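Local coordinates for beta-alanyl-CoA:ammonia lyase 2 (Clostridium propionicum, PDB 4MTU) that catalyses the elimination of ammonia from beta-alanyl-CoA as a lyase of the hot dog fold superfamily, at the interface of chains A and B. Sequence-based numbering; all coordinates share one arbitrary frame. Chains: chain A/B, Beta-alanyl-CoA:ammonia lyase 2.

The interface of chains A and B. Residues chain A 7-8, 32, 39; chain B 9-11, 68.
A:Glu39 and B:His9 reach toward each other from opposite directions, each with CG turned anti to its own backbone N (chi1 -165° and 178°). Beyond CG the glutamate chain stays extended, carrying its carboxylate from helix 27-45 of one hot dog subunit to strand 4-11 of the other. There the imidazole N-H at B:His9 NE2 donates at 2.7 Å to the syn lone pair of carboxylate oxygen A:Glu39 OE1. Ring and carboxylate are nearly coplanar, 9° apart, and A:Glu39 OE2 also lies 3.1 Å from B:His9 NE2, so both oxygens face the same nitrogen.

The same A:Glu39 OE1 accepts a second bond, from A:His8 NE2 at 2.8 Å, met nearly along the C-O axis. Histidine suits this place because its ring has two nitrogens on different sides: A:His8 ND1 accepts from the amide A:Gln32 NE2 at 3.0 Å, which fixes the ring's rotation and leaves NE2 to donate. The amide A:Gln32 NE2, with two N-H groups, also shares a water with the backbone N of B:Met11, a further link between the chains.

An aromatic side chain supports the glutamate's aliphatic stem: A:Glu39 CB sits over the face of the B:Phe68 ring, 4.0 Å from its centroid, while B:Met11 CG packs on the opposite face. This polar patch, twinned across the two-fold symmetric interface, may help to hold the two subunits together within the six-chain assembly. Over one face of the B:His9 ring, offset toward its rim, lies the carbonyl oxygen A:Val7 O, 3.3 Å from B:His9 CG.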
loop_
_atom_site.group_PDB
_atom_site.type_symbol
_atom_site.label_atom_id
_atom_site.label_comp_id
_atom_site.label_asym_id
_atom_site.label_seq_id
_atom_site.Cartn_x
_atom_site.Cartn_y
_atom_site.Cartn_z
ATOM N N VAL A 7 13.460 16.033 -12.443
ATOM C CA VAL A 7 12.736 15.023 -13.227
ATOM C C VAL A 7 12.613 13.746 -12.411
ATOM O O VAL A 7 13.607 13.124 -12.076
ATOM C CB VAL A 7 13.451 14.739 -14.534
ATOM C CG1 VAL A 7 12.802 13.609 -15.334
ATOM C CG2 VAL A 7 13.557 15.990 -15.403
ATOM N N HIS A 8 11.398 13.405 -12.006
ATOM C CA HIS A 8 11.112 12.094 -11.467
ATOM C C HIS A 8 10.700 11.179 -12.631
ATOM O O HIS A 8 10.150 11.650 -13.626
ATOM C CB HIS A 8 10.040 12.168 -10.380
ATOM C CG HIS A 8 10.490 12.790 -9.113
ATOM N ND1 HIS A 8 9.793 12.648 -7.929
ATOM C CD2 HIS A 8 11.577 13.587 -8.889
ATOM C CE1 HIS A 8 10.467 13.307 -7.015
ATOM N NE2 HIS A 8 11.548 13.915 -7.539
ATOM N N GLN A 32 2.998 12.728 -7.149
ATOM C CA GLN A 32 4.375 12.818 -7.601
ATOM C C GLN A 32 4.857 14.267 -7.676
ATOM O O GLN A 32 6.006 14.542 -7.296
ATOM C CB GLN A 32 4.586 12.112 -8.968
ATOM C CG GLN A 32 6.003 11.671 -9.110
ATOM C CD GLN A 32 6.397 10.632 -8.102
ATOM O OE1 GLN A 32 5.600 9.720 -7.795
ATOM N NE2 GLN A 32 7.576 10.720 -7.563
ATOM N N GLU A 39 11.621 18.159 -3.525
ATOM C CA GLU A 39 13.025 18.096 -3.919
ATOM C C GLU A 39 13.532 19.499 -4.278
ATOM O O GLU A 39 14.650 19.908 -3.890
ATOM C CB GLU A 39 13.194 17.129 -5.093
ATOM C CG GLU A 39 14.640 16.736 -5.300
ATOM C CD GLU A 39 14.882 15.689 -6.365
ATOM O OE1 GLU A 39 13.973 14.952 -6.734
ATOM O OE2 GLU A 39 16.068 15.569 -6.800
ATOM N N HIS B 9 13.855 7.888 -10.894
ATOM C CA HIS B 9 14.145 8.876 -9.876
ATOM C C HIS B 9 12.867 9.112 -9.130
ATOM O O HIS B 9 11.840 9.426 -9.736
ATOM C CB HIS B 9 14.730 10.121 -10.572
ATOM C CG HIS B 9 15.057 11.300 -9.686
ATOM N ND1 HIS B 9 16.257 11.945 -9.733
ATOM C CD2 HIS B 9 14.364 11.962 -8.765
ATOM C CE1 HIS B 9 16.234 12.989 -8.834
ATOM N NE2 HIS B 9 15.049 13.005 -8.238
ATOM N N LEU B 10 12.955 9.094 -7.778
ATOM C CA LEU B 10 11.768 9.274 -6.960
ATOM C C LEU B 10 12.225 9.529 -5.500
ATOM O O LEU B 10 13.404 9.552 -5.223
ATOM C CB LEU B 10 10.779 8.122 -7.173
ATOM C CG LEU B 10 11.404 6.728 -7.070
ATOM C CD1 LEU B 10 11.840 6.352 -5.680
ATOM C CD2 LEU B 10 10.314 5.697 -7.493
ATOM N N MET B 11 11.239 9.696 -4.634
ATOM C CA MET B 11 11.466 9.934 -3.201
ATOM C C MET B 11 11.073 8.715 -2.400
ATOM O O MET B 11 10.054 8.075 -2.697
ATOM C CB MET B 11 10.613 11.143 -2.743
ATOM C CG MET B 11 10.987 11.652 -1.373
ATOM S SD MET B 11 9.852 12.961 -0.800
ATOM C CE MET B 11 8.561 11.971 -0.107
ATOM N N PHE B 68 15.984 11.019 -1.486
ATOM C CA PHE B 68 15.686 11.046 -2.932
ATOM C C PHE B 68 16.693 10.148 -3.601
ATOM O O PHE B 68 17.895 10.259 -3.349
ATOM C CB PHE B 68 15.696 12.454 -3.467
ATOM C CG PHE B 68 14.512 13.288 -3.027
ATOM C CD1 PHE B 68 14.489 13.911 -1.776
ATOM C CD2 PHE B 68 13.394 13.421 -3.846
ATOM C CE1 PHE B 68 13.394 14.671 -1.396
ATOM C CE2 PHE B 68 12.320 14.177 -3.463
ATOM C CZ PHE B 68 12.316 14.832 -2.242
HETATM O O HOH W 1 8.406 9.636 -5.124
#